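Local coordinates for protein high choriolytic enzyme 1 (Oryzias latipes, PDB 3VTG) that hydrolyses proteins of the inner layer of the egg envelope with a zinc-dependent protease domain of the astacin family, letting the embryo hatch, at residues E100-H103 against A104-F107; Q108-Q111 against T112-D115; S114-D117 against S118-I122; Y147-S151 against I152-G156. One frame throughout, in Å; residues are numbered along the deposited sequence.

Contact 1: residues E100-H103 against A104-F107; sequences ELNH and ALGF. With ZN (zinc ion), chain B.
Across this contact the His103 imidazole and the Phe107 phenyl are both met at their edges, while other neighbours come from outside the contact: Met153 touches the imidazole, and helix 187-196 packs against the phenyl. At the imidazole edge, ND1 donates to Phe107 O over 2.8 Å, with the oxygen tilted 22° from the ring plane. Glu100 OE1 lies in that plane at another part of the rim, and NE2 binds the zinc ion at 2.1 Å. The phenyl turns its edge to Asn102 O, with CD2 3.5 Å from that carbonyl oxygen. The Asn102 amide, inclined 61° to the phenyl, brings OD1 to CD2, while its ND2 binds Gln98 O.

The backbone explains how Phe107 gets there. Gly106 leaves the helix with positive phi (121°), and two bonds reach back into the last turn, Phe107 N to Asn102 O (3.1 Å) and Gly106 N to His103 O (2.9 Å), a Schellman motif. The chain leaving the helix thereby curls back to the imidazole edge and presents Phe107 O to His103 ND1.

With its proton on ND1, the ring keeps a lone pair on NE2 for the zinc ion; carbonyl and metal together fix the ring's rotation, and the carbonyl probably enriches its electron density. Glu100 OE2 accepts from metal-bound water 1 at 2.7 Å, consistent with its predicted role as active-site residue of the HExxH motif.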
loop_
_atom_site.group_PDB
_atom_site.type_symbol
_atom_site.label_atom_id
_atom_site.label_comp_id
_atom_site.label_asym_id
_atom_site.label_seq_id
_atom_site.Cartn_x
_atom_site.Cartn_y
_atom_site.Cartn_z
ATOM N N GLU A 100 -0.628 0.099 3.997
ATOM C CA GLU A 100 0.513 -0.791 4.244
ATOM C C GLU A 100 0.250 -2.232 3.810
ATOM O O GLU A 100 1.126 -2.880 3.225
ATOM C CB GLU A 100 0.951 -0.747 5.714
ATOM C CG GLU A 100 1.440 0.615 6.196
ATOM C CD GLU A 100 2.508 1.234 5.306
ATOM O OE1 GLU A 100 3.274 0.495 4.648
ATOM O OE2 GLU A 100 2.577 2.478 5.266
ATOM N N LEU A 101 -0.953 -2.724 4.086
ATOM C CA LEU A 101 -1.340 -4.064 3.660
ATOM C C LEU A 101 -1.329 -4.192 2.133
ATOM O O LEU A 101 -0.973 -5.242 1.595
ATOM C CB LEU A 101 -2.700 -4.449 4.248
ATOM C CG LEU A 101 -2.742 -4.631 5.772
ATOM C CD1 LEU A 101 -4.183 -4.631 6.260
ATOM C CD2 LEU A 101 -2.020 -5.895 6.225
ATOM N N ASN A 102 -1.698 -3.115 1.439
ATOM C CA ASN A 102 -1.597 -3.074 -0.022
ATOM C C ASN A 102 -0.160 -3.181 -0.539
ATOM O O ASN A 102 0.076 -3.832 -1.561
ATOM C CB ASN A 102 -2.302 -1.846 -0.593
ATOM C CG ASN A 102 -3.753 -2.118 -0.916
ATOM O OD1 ASN A 102 -4.066 -2.784 -1.908
ATOM N ND2 ASN A 102 -4.653 -1.613 -0.073
ATOM N N HIS A 103 0.793 -2.564 0.164
ATOM C CA HIS A 103 2.212 -2.771 -0.147
ATOM C C HIS A 103 2.559 -4.233 -0.032
ATOM O O HIS A 103 3.202 -4.796 -0.923
ATOM C CB HIS A 103 3.125 -1.979 0.783
ATOM C CG HIS A 103 3.249 -0.508 0.451
ATOM N ND1 HIS A 103 3.444 -0.045 -0.802
ATOM C CD2 HIS A 103 3.259 0.608 1.284
ATOM C CE1 HIS A 103 3.549 1.298 -0.771
ATOM N NE2 HIS A 103 3.435 1.696 0.506
ATOM N N ALA A 104 2.134 -4.864 1.067
ATOM C CA ALA A 104 2.396 -6.288 1.299
ATOM C C ALA A 104 1.809 -7.166 0.192
ATOM O O ALA A 104 2.360 -8.223 -0.122
ATOM C CB ALA A 104 1.875 -6.719 2.664
ATOM N N LEU A 105 0.709 -6.720 -0.411
ATOM C CA LEU A 105 0.118 -7.424 -1.551
ATOM C C LEU A 105 0.918 -7.281 -2.849
ATOM O O LEU A 105 0.775 -8.101 -3.760
ATOM C CB LEU A 105 -1.328 -6.981 -1.779
ATOM C CG LEU A 105 -2.367 -7.352 -0.720
ATOM C CD1 LEU A 105 -3.729 -6.817 -1.132
ATOM C CD2 LEU A 105 -2.420 -8.854 -0.492
ATOM N N GLY A 106 1.741 -6.237 -2.933
ATOM C CA GLY A 106 2.593 -6.002 -4.100
ATOM C C GLY A 106 2.377 -4.679 -4.815
ATOM O O GLY A 106 2.884 -4.487 -5.921
ATOM N N PHE A 107 1.643 -3.761 -4.188
ATOM C CA PHE A 107 1.316 -2.476 -4.810
ATOM C C PHE A 107 2.205 -1.329 -4.354
ATOM O O PHE A 107 2.549 -1.215 -3.175
ATOM C CB PHE A 107 -0.162 -2.139 -4.612
ATOM C CG PHE A 107 -1.076 -3.109 -5.286
ATOM C CD1 PHE A 107 -1.252 -3.073 -6.667
ATOM C CD2 PHE A 107 -1.726 -4.092 -4.555
ATOM C CE1 PHE A 107 -2.076 -3.984 -7.301
ATOM C CE2 PHE A 107 -2.555 -5.008 -5.184
ATOM C CZ PHE A 107 -2.730 -4.951 -6.557
HETATM ZN ZN ZN B . 3.405 3.668 1.266
HETATM O O HOH W 1 4.184 3.059 3.151
HETATM O O HOH W 2 3.598 5.702 2.334
#

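Contact 2: residues Q108-Q111 against T112-D115. With ZN (zinc ion), chain B.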
loop_
_atom_site.group_PDB
_atom_site.type_symbol
_atom_site.label_atom_id
_atom_site.label_comp_id
_atom_site.label_asym_id
_atom_site.label_seq_id
_atom_site.Cartn_x
_atom_site.Cartn_y
_atom_site.Cartn_z
ATOM N N GLN A 108 2.560 -0.479 -5.310
ATOM C CA GLN A 108 3.461 0.645 -5.074
ATOM C C GLN A 108 2.699 1.964 -5.081
ATOM O O GLN A 108 1.513 2.003 -5.414
ATOM C CB GLN A 108 4.574 0.646 -6.125
ATOM C CG GLN A 108 5.326 -0.676 -6.176
ATOM C CD GLN A 108 6.287 -0.770 -7.335
ATOM O OE1 GLN A 108 5.963 -1.335 -8.379
ATOM N NE2 GLN A 108 7.479 -0.218 -7.159
ATOM N N HIS A 109 3.377 3.043 -4.699
ATOM C CA HIS A 109 2.750 4.364 -4.672
ATOM C C HIS A 109 2.308 4.804 -6.035
ATOM O O HIS A 109 3.030 4.624 -7.022
ATOM C CB HIS A 109 3.681 5.394 -4.046
ATOM C CG HIS A 109 4.001 5.117 -2.599
ATOM N ND1 HIS A 109 5.253 5.150 -2.114
ATOM C CD2 HIS A 109 3.176 4.769 -1.535
ATOM C CE1 HIS A 109 5.233 4.847 -0.806
ATOM N NE2 HIS A 109 3.958 4.618 -0.451
ATOM N N GLU A 110 1.110 5.381 -6.092
ATOM C CA GLU A 110 0.489 5.782 -7.352
ATOM C C GLU A 110 1.361 6.726 -8.183
ATOM O O GLU A 110 1.452 6.571 -9.404
ATOM C CB GLU A 110 -0.892 6.401 -7.100
ATOM C CG GLU A 110 -1.769 6.522 -8.337
ATOM C CD GLU A 110 -2.299 5.188 -8.837
ATOM O OE1 GLU A 110 -1.938 4.127 -8.276
ATOM O OE2 GLU A 110 -3.080 5.203 -9.808
ATOM N N GLN A 111 2.006 7.687 -7.518
ATOM C CA GLN A 111 2.799 8.698 -8.217
ATOM C C GLN A 111 4.057 8.134 -8.885
ATOM O O GLN A 111 4.730 8.845 -9.625
ATOM C CB GLN A 111 3.147 9.880 -7.298
ATOM C CG GLN A 111 4.282 9.640 -6.307
ATOM C CD GLN A 111 3.844 8.921 -5.044
ATOM O OE1 GLN A 111 2.650 8.748 -4.785
ATOM N NE2 GLN A 111 4.818 8.499 -4.245
ATOM N N THR A 112 4.367 6.865 -8.627
ATOM C CA THR A 112 5.525 6.214 -9.249
ATOM C C THR A 112 5.152 5.345 -10.453
ATOM O O THR A 112 6.021 4.716 -11.054
ATOM C CB THR A 112 6.343 5.376 -8.241
ATOM O OG1 THR A 112 5.607 4.206 -7.860
ATOM C CG2 THR A 112 6.705 6.198 -7.009
ATOM N N ARG A 113 3.866 5.310 -10.804
ATOM C CA ARG A 113 3.412 4.585 -11.996
ATOM C C ARG A 113 4.175 5.038 -13.238
ATOM O O ARG A 113 4.561 6.202 -13.352
ATOM C CB ARG A 113 1.918 4.800 -12.225
ATOM C CG ARG A 113 1.001 3.899 -11.416
ATOM C CD ARG A 113 -0.458 4.267 -11.645
ATOM N NE ARG A 113 -0.856 4.184 -13.049
ATOM C CZ ARG A 113 -1.706 3.290 -13.552
ATOM N NH1 ARG A 113 -2.276 2.374 -12.774
ATOM N NH2 ARG A 113 -1.989 3.319 -14.845
ATOM N N SER A 114 4.378 4.114 -14.172
ATOM C CA SER A 114 5.119 4.402 -15.398
ATOM C C SER A 114 4.506 5.529 -16.229
ATOM O O SER A 114 5.215 6.193 -16.983
ATOM C CB SER A 114 5.237 3.141 -16.249
ATOM O OG SER A 114 3.953 2.655 -16.591
ATOM N N ASP A 115 3.198 5.739 -16.086
ATOM C CA ASP A 115 2.478 6.757 -16.849
ATOM C C ASP A 115 2.231 8.059 -16.073
ATOM O O ASP A 115 1.494 8.925 -16.538
ATOM C CB ASP A 115 1.152 6.184 -17.385
ATOM C CG ASP A 115 0.214 5.699 -16.284
ATOM O OD1 ASP A 115 0.582 5.731 -15.090
ATOM O OD2 ASP A 115 -0.907 5.275 -16.621
HETATM ZN ZN ZN B . 3.405 3.668 1.266
HETATM O O HOH W 1 4.184 3.059 3.151
HETATM O O HOH W 2 3.598 5.702 2.334
#
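The extended zinc-binding motif of the astacins has its third histidine, His109, at the start of a tight turn, and Thr112 folds back onto that residue's carbonyl. His109 NE2 holds the zinc ion at 2.0 Å, alongside His99 and His103. His109 O is gripped twice: Thr112 OG1 donates over 2.7 Å in the carbonyl plane, on a lone pair, and Thr112 N donates over 3.1 Å from above that plane. The hydroxyl can reach because chi1 (71°) sets OG1 between the backbone N and the carbonyl carbon.

One residue on, Arg113 N bonds to Glu110 O at 3.1 Å, and the two side chains run side by side in the same direction. Arg113 CD rests 3.3 Å from Glu110 OE2, but no N-H of Arg113 points at that oxygen, which instead accepts from Asp148 N and forms a salt bridge with Arg192. The guanidinium turns to Asp115, side-on: NE meets OD1 and NH2 meets OD2, each at 2.9 Å, both nearly in the guanidinium plane.

Glu110 and Arg113, both buried, thus find separate charged partners, Arg192 and Asp115. The 3-10 turn behind the metal ligand is held by backbone and hydroxyl alike; this is the segment that supplies the third histidine of the astacin motif HExxHxxGxxH.

Contact 3: residues S114-D117 against S118-I122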
loop_
_atom_site.group_PDB
_atom_site.type_symbol
_atom_site.label_atom_id
_atom_site.label_comp_id
_atom_site.label_asym_id
_atom_site.label_seq_id
_atom_site.Cartn_x
_atom_site.Cartn_y
_atom_site.Cartn_z
ATOM N N SER A 114 4.378 4.114 -14.172
ATOM C CA SER A 114 5.119 4.402 -15.398
ATOM C C SER A 114 4.506 5.529 -16.229
ATOM O O SER A 114 5.215 6.193 -16.983
ATOM C CB SER A 114 5.237 3.141 -16.249
ATOM O OG SER A 114 3.953 2.655 -16.591
ATOM N N ASP A 115 3.198 5.739 -16.086
ATOM C CA ASP A 115 2.478 6.757 -16.849
ATOM C C ASP A 115 2.231 8.059 -16.073
ATOM O O ASP A 115 1.494 8.925 -16.538
ATOM C CB ASP A 115 1.152 6.184 -17.385
ATOM C CG ASP A 115 0.214 5.699 -16.284
ATOM O OD1 ASP A 115 0.582 5.731 -15.090
ATOM O OD2 ASP A 115 -0.907 5.275 -16.621
ATOM N N ARG A 116 2.872 8.201 -14.913
ATOM C CA ARG A 116 2.564 9.291 -13.979
ATOM C C ARG A 116 2.744 10.712 -14.526
ATOM O O ARG A 116 2.032 11.624 -14.109
ATOM C CB ARG A 116 3.343 9.118 -12.666
ATOM C CG ARG A 116 4.847 9.339 -12.771
ATOM C CD ARG A 116 5.238 10.736 -12.314
ATOM N NE ARG A 116 6.676 10.985 -12.424
ATOM C CZ ARG A 116 7.586 10.566 -11.547
ATOM N NH1 ARG A 116 7.222 9.854 -10.487
ATOM N NH2 ARG A 116 8.869 10.856 -11.733
ATOM N N ASP A 117 3.690 10.900 -15.447
ATOM C CA ASP A 117 3.972 12.234 -15.990
ATOM C C ASP A 117 2.822 12.797 -16.839
ATOM O O ASP A 117 2.822 13.979 -17.183
ATOM C CB ASP A 117 5.305 12.256 -16.756
ATOM C CG ASP A 117 6.522 12.236 -15.828
ATOM O OD1 ASP A 117 6.407 12.640 -14.652
ATOM O OD2 ASP A 117 7.609 11.819 -16.289
ATOM N N SER A 118 1.842 11.955 -17.158
ATOM C CA SER A 118 0.631 12.407 -17.841
ATOM C C SER A 118 -0.449 12.890 -16.863
ATOM O O SER A 118 -1.514 13.344 -17.290
ATOM C CB SER A 118 0.072 11.291 -18.728
ATOM O OG SER A 118 1.047 10.845 -19.649
ATOM N N TYR A 119 -0.171 12.796 -15.560
ATOM C CA TYR A 119 -1.179 13.064 -14.521
ATOM C C TYR A 119 -0.675 13.958 -13.398
ATOM O O TYR A 119 -1.456 14.688 -12.789
ATOM C CB TYR A 119 -1.731 11.747 -13.948
ATOM C CG TYR A 119 -2.175 10.807 -15.041
ATOM C CD1 TYR A 119 -3.466 10.865 -15.561
ATOM C CD2 TYR A 119 -1.279 9.903 -15.600
ATOM C CE1 TYR A 119 -3.856 10.020 -16.590
ATOM C CE2 TYR A 119 -1.654 9.060 -16.633
ATOM C CZ TYR A 119 -2.943 9.123 -17.122
ATOM O OH TYR A 119 -3.301 8.285 -18.153
ATOM N N VAL A 120 0.624 13.891 -13.120
ATOM C CA VAL A 120 1.227 14.720 -12.077
ATOM C C VAL A 120 2.566 15.279 -12.527
ATOM O O VAL A 120 3.237 14.702 -13.389
ATOM C CB VAL A 120 1.414 13.967 -10.730
ATOM C CG1 VAL A 120 0.076 13.558 -10.122
ATOM C CG2 VAL A 120 2.345 12.767 -10.879
ATOM N N ARG A 121 2.928 16.416 -11.942
ATOM C CA ARG A 121 4.270 16.959 -12.037
ATOM C C ARG A 121 4.941 16.771 -10.679
ATOM O O ARG A 121 4.357 17.088 -9.640
ATOM C CB ARG A 121 4.216 18.441 -12.415
ATOM C CG ARG A 121 5.558 19.150 -12.362
ATOM C CD ARG A 121 5.460 20.596 -12.823
ATOM N NE ARG A 121 4.538 21.416 -12.029
ATOM C CZ ARG A 121 3.458 22.027 -12.518
ATOM N NH1 ARG A 121 3.145 21.910 -13.803
ATOM N NH2 ARG A 121 2.685 22.760 -11.726
ATOM N N ILE A 122 6.151 16.223 -10.692
ATOM C CA ILE A 122 6.952 16.110 -9.479
ATOM C C ILE A 122 7.814 17.363 -9.375
ATOM O O ILE A 122 8.643 17.632 -10.252
ATOM C CB ILE A 122 7.839 14.839 -9.475
ATOM C CG1 ILE A 122 7.016 13.570 -9.769
ATOM C CG2 ILE A 122 8.606 14.719 -8.164
ATOM C CD1 ILE A 122 5.851 13.303 -8.830
HETATM O O HOH W 3 -3.577 5.998 -16.985
HETATM O O HOH W 4 7.136 15.275 -13.256
HETATM O O HOH W 5 4.693 15.738 -15.650
#
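Arg116 runs from the turn at 115-120 beside Val120 to a guanidinium lying beneath Ile122. Its CB sits close to Val120 CG2, and chi1 of 70° followed by a bend at chi2 (99°) carries the chain across Val120 at about a right angle, Arg116 CD coming to 3.8 Å from Val120 CG2. NE then donates to Asp117 OD1 at 2.8 Å in a salt bridge; the oxygen lies in the guanidinium plane, although the carboxylate itself is approached from above. CZ is roofed by Ile122 CG1, 3.5 Å away over the centre of one face, so an aliphatic branch covers the flat cation while its rim makes the polar bonds. At the tip, NH1 reaches the carbonyl oxygens of Gln111 and Phe135.

The backbone of the same residue closes the turn. Arg116 O takes two donors, Val120 N (2.8 Å) and Tyr119 N (2.9 Å), and Ser118 N bonds back to Asp115 O. Asp115 O also lies at the edge of the Tyr119 ring, 3.1 Å from CD2, and water 3 joins the two side chains, 2.8 Å from Asp115 OD2 and 2.6 Å from Tyr119 OH. Water 5 ties Asp117 O to Val120 O, and water 4 links Asp117 OD1 with Ile122 N.

A 3-10 turn thus leads, through Tyr119, into strand 120-122, which pairs antiparallel with strand 169-171. Val120 and Ile122 both touch Ile169 there, and Tyr147, stacked on Tyr119, packs against Arg116 and Val120 as well.

Contact 4: residues Y147-S151 against I152-G156; sequences YDYSS and IMHYG
His154 and Tyr147 meet through a hydrogen bond that is short yet weak: NE2 to OH is 2.7 Å, but the N-H...O angle is only 120°. The rings come rim to rim with their planes 80° apart, and neither lies over the other's face. His154 belongs to the Met-turn of the metzincins, the type I turn from Ser151 to His154; another type I turn, Asp148 to Ser151, leads into it.

The Met-turn is drawn tight by Ser151. Its OG, anti to the backbone N (chi1 171°), swings forward along the chain and accepts from Met153 N at 2.9 Å; the same hydroxyl is bonded to Asp189 OD1. Ser151 O receives His154 N over 3.1 Å from well above the carbonyl plane. In the preceding turn, Asp148 OD1 accepts from Ser150 N (2.9 Å), an Asx turn, and also from Ser150 OG (2.7 Å).

The Met-turn places Met153 beneath the metal site, its side chain touching His99, Asn102 and His103, while Ile152 O accepts from His99 ND1. It thus forms a hydrophobic floor under two zinc ligands and orients one of them by a polar bond. At its other nitrogen the His154 ring has a better bond: ND1 donates to Tyr155 O at 2.7 Å, in the carbonyl plane and on a lone pair.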
loop_
_atom_site.group_PDB
_atom_site.type_symbol
_atom_site.label_atom_id
_atom_site.label_comp_id
_atom_site.label_asym_id
_atom_site.label_seq_id
_atom_site.Cartn_x
_atom_site.Cartn_y
_atom_site.Cartn_z
ATOM N N TYR A 147 -4.362 5.672 -14.181
ATOM C CA TYR A 147 -3.858 6.459 -13.071
ATOM C C TYR A 147 -5.046 6.945 -12.245
ATOM O O TYR A 147 -6.022 7.457 -12.792
ATOM C CB TYR A 147 -3.070 7.650 -13.601
ATOM C CG TYR A 147 -2.197 8.315 -12.568
ATOM C CD1 TYR A 147 -0.851 7.980 -12.450
ATOM C CD2 TYR A 147 -2.716 9.283 -11.705
ATOM C CE1 TYR A 147 -0.045 8.585 -11.502
ATOM C CE2 TYR A 147 -1.916 9.897 -10.755
ATOM C CZ TYR A 147 -0.583 9.545 -10.660
ATOM O OH TYR A 147 0.216 10.148 -9.720
ATOM N N ASP A 148 -4.958 6.770 -10.931
ATOM C CA ASP A 148 -6.067 7.081 -10.034
ATOM C C ASP A 148 -5.640 8.071 -8.953
ATOM O O ASP A 148 -4.989 7.695 -7.974
ATOM C CB ASP A 148 -6.607 5.785 -9.411
ATOM C CG ASP A 148 -7.830 6.005 -8.528
ATOM O OD1 ASP A 148 -8.355 7.139 -8.445
ATOM O OD2 ASP A 148 -8.268 5.012 -7.910
ATOM N N TYR A 149 -6.020 9.336 -9.129
ATOM C CA TYR A 149 -5.713 10.375 -8.147
ATOM C C TYR A 149 -6.267 10.031 -6.766
ATOM O O TYR A 149 -5.725 10.467 -5.750
ATOM C CB TYR A 149 -6.315 11.711 -8.567
ATOM C CG TYR A 149 -5.694 12.400 -9.761
ATOM C CD1 TYR A 149 -4.359 12.814 -9.750
ATOM C CD2 TYR A 149 -6.464 12.689 -10.884
ATOM C CE1 TYR A 149 -3.808 13.480 -10.837
ATOM C CE2 TYR A 149 -5.927 13.355 -11.971
ATOM C CZ TYR A 149 -4.602 13.742 -11.946
ATOM O OH TYR A 149 -4.089 14.408 -13.036
ATOM N N SER A 150 -7.358 9.265 -6.742
ATOM C CA SER A 150 -8.059 8.935 -5.501
ATOM C C SER A 150 -7.578 7.644 -4.835
ATOM O O SER A 150 -8.156 7.216 -3.834
ATOM C CB SER A 150 -9.575 8.880 -5.736
ATOM O OG SER A 150 -9.971 7.659 -6.340
ATOM N N SER A 151 -6.527 7.033 -5.381
ATOM C CA SER A 151 -5.967 5.804 -4.815
ATOM C C SER A 151 -5.451 6.015 -3.400
ATOM O O SER A 151 -4.826 7.034 -3.102
ATOM C CB SER A 151 -4.828 5.271 -5.684
ATOM O OG SER A 151 -4.151 4.211 -5.022
ATOM N N ILE A 152 -5.686 5.025 -2.543
ATOM C CA ILE A 152 -5.146 5.021 -1.182
ATOM C C ILE A 152 -3.610 4.954 -1.205
ATOM O O ILE A 152 -2.959 5.140 -0.178
ATOM C CB ILE A 152 -5.756 3.858 -0.357
ATOM C CG1 ILE A 152 -5.738 4.178 1.148
ATOM C CG2 ILE A 152 -5.086 2.526 -0.694
ATOM C CD1 ILE A 152 -6.478 3.167 2.004
ATOM N N MET A 153 -3.046 4.709 -2.388
ATOM C CA MET A 153 -1.595 4.613 -2.564
ATOM C C MET A 153 -0.943 5.903 -3.075
ATOM O O MET A 153 0.272 5.953 -3.252
ATOM C CB MET A 153 -1.240 3.451 -3.504
ATOM C CG MET A 153 -1.824 2.100 -3.103
ATOM S SD MET A 153 -1.496 1.624 -1.392
ATOM C CE MET A 153 0.256 1.273 -1.456
ATOM N N HIS A 154 -1.744 6.937 -3.312
ATOM C CA HIS A 154 -1.221 8.205 -3.817
ATOM C C HIS A 154 -0.767 9.089 -2.693
ATOM O O HIS A 154 -1.512 9.311 -1.742
ATOM C CB HIS A 154 -2.283 8.927 -4.642
ATOM C CG HIS A 154 -1.714 9.883 -5.667
ATOM N ND1 HIS A 154 -0.952 10.945 -5.335
ATOM C CD2 HIS A 154 -1.823 9.898 -7.055
ATOM C CE1 HIS A 154 -0.588 11.601 -6.456
ATOM N NE2 HIS A 154 -1.123 10.962 -7.505
ATOM N N TYR A 155 0.456 9.603 -2.794
ATOM C CA TYR A 155 0.955 10.620 -1.865
ATOM C C TYR A 155 0.095 11.885 -1.922
ATOM O O TYR A 155 -0.438 12.245 -2.979
ATOM C CB TYR A 155 2.384 11.019 -2.241
ATOM C CG TYR A 155 3.520 10.181 -1.678
ATOM C CD1 TYR A 155 3.300 8.939 -1.073
ATOM C CD2 TYR A 155 4.832 10.637 -1.787
ATOM C CE1 TYR A 155 4.360 8.188 -0.578
ATOM C CE2 TYR A 155 5.893 9.898 -1.299
ATOM C CZ TYR A 155 5.655 8.679 -0.695
ATOM O OH TYR A 155 6.719 7.953 -0.215
ATOM N N GLY A 156 -0.017 12.569 -0.787
ATOM C CA GLY A 156 -0.586 13.914 -0.757
ATOM C C GLY A 156 0.345 14.904 -1.443
ATOM O O GLY A 156 1.531 14.612 -1.652
#

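How the contacts relate
The contacts come in numerical order along the chain within the one astacin protease domain. Contact 1 ends helix 94-105; contact 2 follows at once, and the two, centred 14 Å apart, bind the same zinc ion. Contact 3 shares Ser114 and Asp115 with contact 2, 8 Å away between centres, and leads into strand 120-122. It has no touch with contact 1, about 11 Å off at the nearest atoms. Contact 4, later in the sequence, touches all three: Met153 at contact 1, Met153 O and Asp148 N on Glu110 backbone and carboxylate at contact 2, Tyr147 and Tyr149 at contact 3. Its loop thus ties the zinc site to the small sheet of strands 120-122 and 169-171.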